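Local coordinates for Hit-like protein involved in cell-cycle regulation (Bartonella henselae, PDB 3LB5), which probably binds nucleotides as a dimeric member of the histidine triad (HIT) family, of the HINT type, and has been linked to cell-cycle regulation, at residues S42-V45 against V51-F54; V67-G72 against F85-A90; K100-D105 against E151-K156; R44-D49 against V91-K96. One frame throughout, in Å; residues are numbered along the deposited sequence.

All four contacts belong to one antiparallel sheet and the helices packed against it. Contact 1 closes the hairpin of strands 44-47 and 51-55. Contact 4 starts from the same edge strand, its centre about 8 Å from that of contact 1, and reaches helix 81-101. Contact 2 brings strand 65-69, the next strand of the sheet, to an earlier part of that helix, about 9 Å from contact 4 between centres. Contact 3 lies at the helix's C-terminal end, against helix 147-160, about 21 Å from contact 2 between centres. Helix 81-101 thus runs through contacts 2, 4 and 3 in turn, and residues of all three reach the second subunit, in contact 3 through D105 alone.

Contact 1 of 4, residues S42-V45 against V51-F54; sequences SVRV and VIAF
R44 lays its side chain across that of I52 on one face of the hairpin. CG stands anti to the carbonyl carbon (chi1 -57°) and the chain then runs extended to NE, which brings R44 CD within 3.7 Å of I52 CG2 and the guanidinium above I52 CD1. That methyl covers one face of the group, toward its rim, with R44 NH1 3.7 Å from I52 CD1. At the edge, in the guanidinium plane, R44 NE donates to S42 OG over 3.1 Å, a nearly straight bond that helps fix the group's rotation. R44 and F54 face each other as an antiparallel non-hydrogen-bonded pair, with R44 CA 4.0 Å from F54 CB. Next to them V45 N donates to A53 O over 2.8 Å, and on the other face V45 CG2 packs 3.7 Å from A53 CB. F54 leaves the pair at once: with chi1 61° its ring turns away from R44, meets F32 edge-to-face and comes near the bound unknown ligand. Helix 31-36 touches R44, I52 and F54 through L35, whereas V45 and A53 face I94 of helix 81-101, and strand 65-69 continues the sheet beyond 51-55.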
loop_
_atom_site.group_PDB
_atom_site.type_symbol
_atom_site.label_atom_id
_atom_site.label_comp_id
_atom_site.label_asym_id
_atom_site.label_seq_id
_atom_site.Cartn_x
_atom_site.Cartn_y
_atom_site.Cartn_z
ATOM N N SER B 42 5.263 -1.734 -22.568
ATOM C CA SER B 42 5.550 -2.066 -21.184
ATOM C C SER B 42 6.160 -3.469 -21.121
ATOM O O SER B 42 6.116 -4.238 -22.099
ATOM C CB SER B 42 4.311 -1.939 -20.291
ATOM O OG SER B 42 3.142 -2.499 -20.892
ATOM N N VAL B 43 6.758 -3.787 -19.980
ATOM C CA VAL B 43 7.273 -5.117 -19.761
ATOM C C VAL B 43 6.336 -5.695 -18.718
ATOM O O VAL B 43 6.489 -5.451 -17.520
ATOM C CB VAL B 43 8.752 -5.103 -19.278
ATOM C CG1 VAL B 43 9.258 -6.530 -19.096
ATOM C CG2 VAL B 43 9.622 -4.357 -20.273
ATOM N N ARG B 44 5.333 -6.417 -19.199
ATOM C CA ARG B 44 4.266 -6.903 -18.344
ATOM C C ARG B 44 4.641 -8.264 -17.760
ATOM O O ARG B 44 5.178 -9.113 -18.460
ATOM C CB ARG B 44 2.975 -7.026 -19.156
ATOM C CG ARG B 44 2.546 -5.712 -19.814
ATOM C CD ARG B 44 1.150 -5.793 -20.437
ATOM N NE ARG B 44 0.843 -4.513 -21.074
ATOM C CZ ARG B 44 -0.360 -4.130 -21.485
ATOM N NH1 ARG B 44 -1.420 -4.927 -21.350
ATOM N NH2 ARG B 44 -0.502 -2.943 -22.044
ATOM N N VAL B 45 4.358 -8.452 -16.475
ATOM C CA VAL B 45 4.599 -9.729 -15.816
ATOM C C VAL B 45 3.300 -10.518 -15.583
ATOM O O VAL B 45 3.325 -11.737 -15.502
ATOM C CB VAL B 45 5.410 -9.576 -14.497
ATOM C CG1 VAL B 45 6.787 -8.980 -14.780
ATOM C CG2 VAL B 45 4.694 -8.715 -13.475
ATOM N N VAL B 51 -6.462 -5.886 -14.188
ATOM C CA VAL B 51 -5.194 -5.258 -13.788
ATOM C C VAL B 51 -4.054 -5.606 -14.703
ATOM O O VAL B 51 -4.096 -6.611 -15.418
ATOM C CB VAL B 51 -4.749 -5.662 -12.338
ATOM C CG1 VAL B 51 -5.879 -5.537 -11.325
ATOM C CG2 VAL B 51 -4.188 -7.065 -12.311
ATOM N N ILE B 52 -3.005 -4.799 -14.627
ATOM C CA ILE B 52 -1.776 -5.076 -15.310
ATOM C C ILE B 52 -0.676 -4.884 -14.306
ATOM O O ILE B 52 -0.689 -3.912 -13.569
ATOM C CB ILE B 52 -1.522 -4.116 -16.484
ATOM C CG1 ILE B 52 -2.692 -4.118 -17.474
ATOM C CG2 ILE B 52 -0.256 -4.537 -17.216
ATOM C CD1 ILE B 52 -2.599 -2.968 -18.489
ATOM N N ALA B 53 0.259 -5.830 -14.281
ATOM C CA ALA B 53 1.472 -5.705 -13.480
ATOM C C ALA B 53 2.647 -5.661 -14.419
ATOM O O ALA B 53 2.749 -6.484 -15.333
ATOM C CB ALA B 53 1.608 -6.879 -12.475
ATOM N N PHE B 54 3.553 -4.716 -14.186
ATOM C CA PHE B 54 4.588 -4.430 -15.156
ATOM C C PHE B 54 5.808 -3.836 -14.441
ATOM O O PHE B 54 5.710 -3.352 -13.317
ATOM C CB PHE B 54 4.058 -3.498 -16.273
ATOM C CG PHE B 54 3.586 -2.147 -15.773
ATOM C CD1 PHE B 54 4.445 -1.036 -15.808
ATOM C CD2 PHE B 54 2.284 -1.977 -15.286
ATOM C CE1 PHE B 54 4.019 0.237 -15.355
ATOM C CE2 PHE B 54 1.845 -0.701 -14.820
ATOM C CZ PHE B 54 2.725 0.409 -14.857
#

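Contact 2 of 4, residues V67-G72 against F85-A90; sequences VIPKKG and FPVIKA
Strand 67-69 and helix 85-90 run nearly antiparallel, 167° between their directions, with their axes 8.4 Å apart at the closest and P69 and V87 the residues nearest by CA. V87 carries most of the helix side. V87 CG2 lies against the P69 ring, 3.7 Å from P69 CB, and the two side chains meet at a slant. The other methyl, V87 CG1, lies a looser 4.4 Å from V67 CG1. V67 turns that same CG1 into the helix: standing anti to the backbone N (chi1 169°), it reaches A90 CB at 4.2 Å and also approaches the V87 carbonyl oxygen. One branch of V67 therefore spans nearly one turn of the helix, from V87 to A90. The middle strand of the antiparallel sheet thus packs its V67 side on helix 81-101, as in the HIT fold. V67 also touches V91 and I94 of this helix, and V87 touches F126 of strand 126-131. On the far side of the helix, F85 and I88 pack against the second subunit. All four touching residues are buried and their side chains meet through aliphatic carbon, so strand and helix are joined by apolar packing, with neither a polar bond nor a charge pair between the segments.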
loop_
_atom_site.group_PDB
_atom_site.type_symbol
_atom_site.label_atom_id
_atom_site.label_comp_id
_atom_site.label_asym_id
_atom_site.label_seq_id
_atom_site.Cartn_x
_atom_site.Cartn_y
_atom_site.Cartn_z
ATOM N N VAL B 67 1.669 -2.342 -9.960
ATOM C CA VAL B 67 0.360 -2.970 -10.257
ATOM C C VAL B 67 -0.664 -1.849 -10.442
ATOM O O VAL B 67 -0.772 -0.962 -9.577
ATOM C CB VAL B 67 -0.104 -3.878 -9.115
ATOM C CG1 VAL B 67 -1.586 -4.304 -9.297
ATOM C CG2 VAL B 67 0.785 -5.137 -9.035
ATOM N N ILE B 68 -1.368 -1.869 -11.582
ATOM C CA ILE B 68 -2.402 -0.846 -11.857
ATOM C C ILE B 68 -3.748 -1.476 -12.194
ATOM O O ILE B 68 -3.790 -2.544 -12.823
ATOM C CB ILE B 68 -2.018 0.139 -13.036
ATOM C CG1 ILE B 68 -1.874 -0.596 -14.380
ATOM C CG2 ILE B 68 -0.783 0.997 -12.709
ATOM C CD1 ILE B 68 -1.602 0.402 -15.577
ATOM N N PRO B 69 -4.857 -0.784 -11.844
ATOM C CA PRO B 69 -6.140 -1.163 -12.424
ATOM C C PRO B 69 -6.192 -0.767 -13.920
ATOM O O PRO B 69 -5.558 0.195 -14.345
ATOM C CB PRO B 69 -7.135 -0.336 -11.612
ATOM C CG PRO B 69 -6.340 0.932 -11.279
ATOM C CD PRO B 69 -4.946 0.469 -11.058
ATOM N N LYS B 70 -6.967 -1.494 -14.705
ATOM C CA LYS B 70 -7.197 -1.103 -16.082
ATOM C C LYS B 70 -8.266 -0.003 -16.075
ATOM O O LYS B 70 -8.332 0.828 -17.003
ATOM C CB LYS B 70 -7.663 -2.316 -16.885
ATOM C CG LYS B 70 -6.542 -3.290 -17.223
ATOM C CD LYS B 70 -7.079 -4.437 -18.070
ATOM C CE LYS B 70 -5.927 -5.247 -18.677
ATOM N NZ LYS B 70 -6.378 -6.457 -19.421
ATOM N N LYS B 71 -9.117 -0.013 -15.049
ATOM C CA LYS B 71 -10.099 1.050 -14.915
ATOM C C LYS B 71 -9.456 2.283 -14.288
ATOM O O LYS B 71 -8.858 2.190 -13.221
ATOM C CB LYS B 71 -11.340 0.600 -14.143
ATOM C CG LYS B 71 -12.438 1.696 -14.020
ATOM C CD LYS B 71 -13.670 1.169 -13.268
ATOM C CE LYS B 71 -14.851 2.109 -13.422
ATOM N NZ LYS B 71 -14.607 3.417 -12.713
ATOM N N GLY B 72 -9.601 3.424 -14.966
ATOM C CA GLY B 72 -8.938 4.667 -14.583
ATOM C C GLY B 72 -9.433 5.327 -13.295
ATOM O O GLY B 72 -10.631 5.467 -13.073
ATOM N N PHE B 85 -10.553 -4.557 -5.163
ATOM C CA PHE B 85 -10.484 -5.972 -4.841
ATOM C C PHE B 85 -9.535 -6.726 -5.769
ATOM O O PHE B 85 -8.549 -7.298 -5.295
ATOM C CB PHE B 85 -11.898 -6.591 -4.743
ATOM C CG PHE B 85 -12.797 -5.865 -3.776
ATOM C CD1 PHE B 85 -12.269 -5.238 -2.642
ATOM C CD2 PHE B 85 -14.174 -5.787 -4.004
ATOM C CE1 PHE B 85 -13.090 -4.549 -1.756
ATOM C CE2 PHE B 85 -15.005 -5.103 -3.116
ATOM C CZ PHE B 85 -14.463 -4.489 -1.992
ATOM N N PRO B 86 -9.783 -6.693 -7.095
ATOM C CA PRO B 86 -8.799 -7.332 -7.969
ATOM C C PRO B 86 -7.419 -6.691 -7.902
ATOM O O PRO B 86 -6.430 -7.376 -8.137
ATOM C CB PRO B 86 -9.410 -7.188 -9.373
ATOM C CG PRO B 86 -10.372 -6.097 -9.261
ATOM C CD PRO B 86 -10.956 -6.243 -7.869
ATOM N N VAL B 87 -7.340 -5.400 -7.589
ATOM C CA VAL B 87 -6.019 -4.744 -7.445
ATOM C C VAL B 87 -5.237 -5.347 -6.279
ATOM O O VAL B 87 -4.098 -5.765 -6.447
ATOM C CB VAL B 87 -6.119 -3.202 -7.339
ATOM C CG1 VAL B 87 -4.767 -2.555 -6.893
ATOM C CG2 VAL B 87 -6.558 -2.607 -8.729
ATOM N N ILE B 88 -5.864 -5.420 -5.110
ATOM C CA ILE B 88 -5.153 -5.884 -3.925
ATOM C C ILE B 88 -4.813 -7.374 -4.032
ATOM O O ILE B 88 -3.751 -7.802 -3.572
ATOM C CB ILE B 88 -5.915 -5.546 -2.608
ATOM C CG1 ILE B 88 -4.940 -5.578 -1.420
ATOM C CG2 ILE B 88 -7.090 -6.505 -2.355
ATOM C CD1 ILE B 88 -3.792 -4.594 -1.529
ATOM N N LYS B 89 -5.699 -8.162 -4.639
ATOM C CA LYS B 89 -5.402 -9.568 -4.913
ATOM C C LYS B 89 -4.122 -9.716 -5.739
ATOM O O LYS B 89 -3.263 -10.564 -5.446
ATOM C CB LYS B 89 -6.589 -10.250 -5.594
ATOM C CG LYS B 89 -6.262 -11.573 -6.289
ATOM C CD LYS B 89 -7.509 -12.441 -6.510
ATOM C CE LYS B 89 -8.404 -11.859 -7.597
ATOM N NZ LYS B 89 -9.547 -12.793 -7.900
ATOM N N ALA B 90 -4.004 -8.891 -6.779
ATOM C CA ALA B 90 -2.853 -8.932 -7.665
ATOM C C ALA B 90 -1.607 -8.377 -6.949
ATOM O O ALA B 90 -0.500 -8.880 -7.131
ATOM C CB ALA B 90 -3.170 -8.142 -8.940
#

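Contact 3 of 4, residues K100-D105 against E151-K156; sequences KAFQAD and EENAKK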
loop_
_atom_site.group_PDB
_atom_site.type_symbol
_atom_site.label_atom_id
_atom_site.label_comp_id
_atom_site.label_asym_id
_atom_site.label_seq_id
_atom_site.Cartn_x
_atom_site.Cartn_y
_atom_site.Cartn_z
ATOM N N LYS B 100 9.888 -14.422 -4.138
ATOM C CA LYS B 100 10.461 -15.718 -4.551
ATOM C C LYS B 100 11.441 -15.539 -5.699
ATOM O O LYS B 100 12.556 -16.032 -5.642
ATOM C CB LYS B 100 9.370 -16.709 -4.958
ATOM N N ALA B 101 11.024 -14.815 -6.732
ATOM C CA ALA B 101 11.848 -14.649 -7.927
ATOM C C ALA B 101 13.218 -14.026 -7.632
ATOM O O ALA B 101 14.197 -14.309 -8.331
ATOM C CB ALA B 101 11.114 -13.853 -8.963
ATOM N N PHE B 102 13.291 -13.197 -6.593
ATOM C CA PHE B 102 14.548 -12.522 -6.257
ATOM C C PHE B 102 15.160 -12.944 -4.929
ATOM O O PHE B 102 16.133 -12.343 -4.464
ATOM C CB PHE B 102 14.366 -11.005 -6.344
ATOM C CG PHE B 102 14.286 -10.500 -7.764
ATOM C CD1 PHE B 102 15.424 -10.026 -8.404
ATOM C CD2 PHE B 102 13.081 -10.534 -8.467
ATOM C CE1 PHE B 102 15.359 -9.580 -9.723
ATOM C CE2 PHE B 102 13.009 -10.103 -9.782
ATOM C CZ PHE B 102 14.146 -9.623 -10.410
ATOM N N GLN B 103 14.595 -13.991 -4.333
ATOM C CA GLN B 103 14.966 -14.440 -2.992
ATOM C C GLN B 103 15.110 -13.236 -2.058
ATOM O O GLN B 103 16.120 -13.089 -1.358
ATOM C CB GLN B 103 16.254 -15.272 -3.008
ATOM C CG GLN B 103 16.435 -16.137 -4.259
ATOM C CD GLN B 103 17.404 -15.554 -5.277
ATOM O OE1 GLN B 103 18.540 -15.200 -4.940
ATOM N NE2 GLN B 103 16.981 -15.502 -6.538
ATOM N N ALA B 104 14.092 -12.372 -2.071
ATOM C CA ALA B 104 14.109 -11.146 -1.298
ATOM C C ALA B 104 13.909 -11.425 0.189
ATOM O O ALA B 104 13.151 -12.319 0.563
ATOM C CB ALA B 104 13.033 -10.166 -1.812
ATOM N N ASP B 105 14.603 -10.659 1.027
ATOM C CA ASP B 105 14.420 -10.731 2.474
ATOM C C ASP B 105 13.080 -10.121 2.888
ATOM O O ASP B 105 12.428 -10.593 3.819
ATOM C CB ASP B 105 15.583 -10.044 3.190
ATOM C CG ASP B 105 16.905 -10.762 2.966
ATOM O OD1 ASP B 105 16.915 -12.017 2.991
ATOM O OD2 ASP B 105 17.932 -10.077 2.756
ATOM N N GLU B 151 13.205 -7.171 -18.910
ATOM C CA GLU B 151 12.684 -8.449 -19.425
ATOM C C GLU B 151 13.247 -9.678 -18.715
ATOM O O GLU B 151 12.503 -10.596 -18.366
ATOM C CB GLU B 151 12.944 -8.581 -20.934
ATOM C CG GLU B 151 11.986 -7.803 -21.814
ATOM C CD GLU B 151 10.559 -8.372 -21.830
ATOM O OE1 GLU B 151 10.308 -9.483 -21.304
ATOM O OE2 GLU B 151 9.672 -7.685 -22.372
ATOM N N GLU B 152 14.563 -9.707 -18.520
ATOM C CA GLU B 152 15.194 -10.786 -17.770
ATOM C C GLU B 152 14.613 -10.855 -16.348
ATOM O O GLU B 152 14.374 -11.939 -15.822
ATOM C CB GLU B 152 16.717 -10.617 -17.789
ATOM C CG GLU B 152 17.438 -10.892 -16.482
ATOM C CD GLU B 152 18.751 -10.127 -16.384
ATOM O OE1 GLU B 152 19.092 -9.691 -15.263
ATOM O OE2 GLU B 152 19.424 -9.937 -17.426
ATOM N N ASN B 153 14.352 -9.692 -15.757
ATOM C CA ASN B 153 13.728 -9.626 -14.435
ATOM C C ASN B 153 12.260 -10.043 -14.464
ATOM O O ASN B 153 11.783 -10.735 -13.548
ATOM C CB ASN B 153 13.928 -8.239 -13.808
ATOM C CG ASN B 153 15.379 -7.977 -13.429
ATOM O OD1 ASN B 153 16.153 -8.908 -13.279
ATOM N ND2 ASN B 153 15.742 -6.717 -13.260
ATOM N N ALA B 154 11.563 -9.650 -15.529
ATOM C CA ALA B 154 10.165 -10.049 -15.740
ATOM C C ALA B 154 9.998 -11.568 -15.829
ATOM O O ALA B 154 9.075 -12.136 -15.247
ATOM C CB ALA B 154 9.595 -9.380 -16.997
ATOM N N LYS B 155 10.901 -12.217 -16.562
ATOM C CA LYS B 155 10.851 -13.671 -16.763
ATOM C C LYS B 155 10.911 -14.438 -15.437
ATOM O O LYS B 155 10.135 -15.369 -15.226
ATOM C CB LYS B 155 11.957 -14.118 -17.737
ATOM N N LYS B 156 11.796 -14.001 -14.541
ATOM C CA LYS B 156 11.926 -14.544 -13.182
ATOM C C LYS B 156 10.626 -14.435 -12.387
ATOM O O LYS B 156 10.201 -15.376 -11.704
ATOM C CB LYS B 156 13.010 -13.777 -12.419
ATOM C CG LYS B 156 14.440 -14.056 -12.833
ATOM C CD LYS B 156 15.323 -12.952 -12.266
ATOM C CE LYS B 156 16.648 -13.456 -11.773
ATOM N NZ LYS B 156 17.298 -12.434 -10.879
#
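F102 extends its ring from the end of helix 81-101 toward helix 147-160, where N153 and K156 receive it. From CB, which makes no contact with 151-156, CG, anti to the carbonyl carbon (chi1 -74°), carries the ring across. F102 CD1 lies 3.9 Å from K156 NZ. One atom farther along, F102 CE1 comes within 3.6 Å of K156 NZ, which approaches the ring obliquely, and also nears N153 OD1. On the other branch F102 CE2 passes 4.0 Å from the backbone O of N153. The backbone that launches this ring forms a Schellman motif, which ends helix 81-101: Q103, with positive phi, is its C-prime residue, Q103 N bonds to K100 O and A104 N to K99 O, and F102 itself is the first residue to leave helical geometry. The tip of the ring touches N153 most fully: F102 CZ lies 3.6 Å from N153 OD1, N153 CB meets the ring edge in its plane, and the amide is turned 72° from the ring. K156 CD stands 4.0 Å from F102 CZ, the lysine chain crossing the phenyl at about a right angle. One residue earlier, A101 sets its methyl against the opposing backbone, A101 CB lying 3.3 Å from K156 O and 3.9 Å from K156 CB. I157 of helix 147-160 touches both A101 and F102, and P62 packs on the phenyl from a loop.

Contact 4 of 4, residues R44-D49 against V91-K96; sequences RVYEDD and VQKIAK
K93 lays the aliphatic part of its side chain over one face of the Y46 ring. K93 CD sits 4.2 Å from the centroid of the Y46 ring and 21° off the normal, a CH-pi contact displaced toward the CE1-CZ side; the next carbon, K93 CE, lies 3.8 Å from Y46 CE1. Lysine and tyrosine cross at about a right angle. The K93 chain can make this reach because it runs extended from CG, anti to the backbone N (chi1 -166°), until it bends at the last torsion. Near the hydroxyl end of the ring, Y46 OH is 3.0 Å from D48 OD2. The R44 guanidinium, the other flat group, meets E47 at its edge: R44 NH1 donates in the guanidinium plane to E47 OE2 over 3.1 Å, arriving from above the carboxylate plane. E47 also uses its second oxygen, OE1, in a salt bridge with K70; this carboxylate is shared by R44 of its own strand and by K70, just past the end of strand 65-69. At the CB end of the tyrosine the contact becomes wholly aliphatic. I94 CD1 rests against both Y46 CB (4.1 Å) and V45 CG2 (4.0 Å). The C-terminal residue L161 also packs on Y46, K93 and I94. The opposing helix has a second role, since Q92 and K96 hydrogen-bond to backbone oxygens of the second subunit. V45 and Y46 both face A53 in a classic beta bulge, and these successive residues both meet the helix; the whole is an antiparallel sheet packed on a long helix, as in the HIT fold.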
loop_
_atom_site.group_PDB
_atom_site.type_symbol
_atom_site.label_atom_id
_atom_site.label_comp_id
_atom_site.label_asym_id
_atom_site.label_seq_id
_atom_site.Cartn_x
_atom_site.Cartn_y
_atom_site.Cartn_z
ATOM N N ARG B 44 5.333 -6.417 -19.199
ATOM C CA ARG B 44 4.266 -6.903 -18.344
ATOM C C ARG B 44 4.641 -8.264 -17.760
ATOM O O ARG B 44 5.178 -9.113 -18.460
ATOM C CB ARG B 44 2.975 -7.026 -19.156
ATOM C CG ARG B 44 2.546 -5.712 -19.814
ATOM C CD ARG B 44 1.150 -5.793 -20.437
ATOM N NE ARG B 44 0.843 -4.513 -21.074
ATOM C CZ ARG B 44 -0.360 -4.130 -21.485
ATOM N NH1 ARG B 44 -1.420 -4.927 -21.350
ATOM N NH2 ARG B 44 -0.502 -2.943 -22.044
ATOM N N VAL B 45 4.358 -8.452 -16.475
ATOM C CA VAL B 45 4.599 -9.729 -15.816
ATOM C C VAL B 45 3.300 -10.518 -15.583
ATOM O O VAL B 45 3.325 -11.737 -15.502
ATOM C CB VAL B 45 5.410 -9.576 -14.497
ATOM C CG1 VAL B 45 6.787 -8.980 -14.780
ATOM C CG2 VAL B 45 4.694 -8.715 -13.475
ATOM N N TYR B 46 2.177 -9.824 -15.489
ATOM C CA TYR B 46 0.896 -10.458 -15.181
ATOM C C TYR B 46 -0.216 -9.522 -15.634
ATOM O O TYR B 46 -0.054 -8.297 -15.637
ATOM C CB TYR B 46 0.780 -10.773 -13.664
ATOM C CG TYR B 46 -0.604 -11.214 -13.191
ATOM C CD1 TYR B 46 -1.047 -12.515 -13.395
ATOM C CD2 TYR B 46 -1.457 -10.325 -12.532
ATOM C CE1 TYR B 46 -2.315 -12.928 -12.975
ATOM C CE2 TYR B 46 -2.740 -10.725 -12.111
ATOM C CZ TYR B 46 -3.155 -12.032 -12.339
ATOM O OH TYR B 46 -4.408 -12.456 -11.927
ATOM N N GLU B 47 -1.342 -10.119 -16.020
ATOM C CA GLU B 47 -2.492 -9.381 -16.496
ATOM C C GLU B 47 -3.745 -10.262 -16.361
ATOM O O GLU B 47 -3.691 -11.454 -16.606
ATOM C CB GLU B 47 -2.249 -8.997 -17.963
ATOM C CG GLU B 47 -3.301 -8.106 -18.587
ATOM C CD GLU B 47 -2.954 -7.649 -20.002
ATOM O OE1 GLU B 47 -3.852 -7.059 -20.629
ATOM O OE2 GLU B 47 -1.801 -7.851 -20.473
ATOM N N ASP B 48 -4.843 -9.669 -15.914
ATOM C CA ASP B 48 -6.150 -10.299 -16.015
ATOM C C ASP B 48 -7.139 -9.256 -16.549
ATOM O O ASP B 48 -6.715 -8.233 -17.068
ATOM C CB ASP B 48 -6.570 -10.942 -14.682
ATOM C CG ASP B 48 -6.704 -9.948 -13.533
ATOM O OD1 ASP B 48 -6.967 -8.733 -13.752
ATOM O OD2 ASP B 48 -6.587 -10.410 -12.364
ATOM N N ASP B 49 -8.446 -9.509 -16.437
ATOM C CA ASP B 49 -9.434 -8.565 -16.969
ATOM C C ASP B 49 -9.376 -7.176 -16.315
ATOM O O ASP B 49 -9.812 -6.172 -16.918
ATOM C CB ASP B 49 -10.834 -9.148 -16.824
ATOM C CG ASP B 49 -11.194 -10.109 -17.966
ATOM O OD1 ASP B 49 -10.721 -9.917 -19.121
ATOM O OD2 ASP B 49 -11.982 -11.043 -17.705
ATOM N N VAL B 91 -1.785 -7.345 -6.124
ATOM C CA VAL B 91 -0.675 -6.853 -5.275
ATOM C C VAL B 91 -0.124 -7.994 -4.370
ATOM O O VAL B 91 1.089 -8.117 -4.197
ATOM C CB VAL B 91 -1.121 -5.664 -4.401
ATOM C CG1 VAL B 91 -0.061 -5.272 -3.347
ATOM C CG2 VAL B 91 -1.468 -4.448 -5.274
ATOM N N GLN B 92 -1.007 -8.797 -3.785
ATOM C CA GLN B 92 -0.556 -9.917 -2.957
ATOM C C GLN B 92 0.144 -10.970 -3.811
ATOM O O GLN B 92 1.210 -11.474 -3.451
ATOM C CB GLN B 92 -1.708 -10.545 -2.179
ATOM C CG GLN B 92 -1.291 -11.824 -1.469
ATOM C CD GLN B 92 -2.447 -12.556 -0.848
ATOM O OE1 GLN B 92 -3.444 -12.881 -1.517
ATOM N NE2 GLN B 92 -2.323 -12.840 0.445
ATOM N N LYS B 93 -0.455 -11.293 -4.952
ATOM C CA LYS B 93 0.110 -12.293 -5.861
ATOM C C LYS B 93 1.500 -11.864 -6.334
ATOM O O LYS B 93 2.415 -12.676 -6.372
ATOM C CB LYS B 93 -0.825 -12.515 -7.048
ATOM C CG LYS B 93 -0.525 -13.753 -7.894
ATOM C CD LYS B 93 -1.464 -13.762 -9.122
ATOM C CE LYS B 93 -1.282 -15.009 -9.974
ATOM N NZ LYS B 93 -1.598 -16.287 -9.265
ATOM N N ILE B 94 1.644 -10.588 -6.691
ATOM C CA ILE B 94 2.935 -10.042 -7.137
ATOM C C ILE B 94 3.963 -9.946 -6.009
ATOM O O ILE B 94 5.140 -10.192 -6.246
ATOM C CB ILE B 94 2.774 -8.661 -7.874
ATOM C CG1 ILE B 94 2.057 -8.843 -9.216
ATOM C CG2 ILE B 94 4.105 -7.924 -8.073
ATOM C CD1 ILE B 94 2.661 -9.819 -10.196
ATOM N N ALA B 95 3.529 -9.576 -4.800
ATOM C CA ALA B 95 4.428 -9.467 -3.647
ATOM C C ALA B 95 5.119 -10.819 -3.427
ATOM O O ALA B 95 6.325 -10.892 -3.281
ATOM C CB ALA B 95 3.651 -9.064 -2.396
ATOM N N LYS B 96 4.325 -11.879 -3.449
ATOM C CA LYS B 96 4.818 -13.245 -3.310
ATOM C C LYS B 96 5.730 -13.710 -4.452
ATOM O O LYS B 96 6.756 -14.344 -4.200
ATOM C CB LYS B 96 3.642 -14.217 -3.137
ATOM C CG LYS B 96 2.945 -14.061 -1.781
ATOM C CD LYS B 96 1.716 -14.943 -1.654
ATOM C CE LYS B 96 2.065 -16.377 -1.249
ATOM N NZ LYS B 96 2.855 -16.481 0.045
#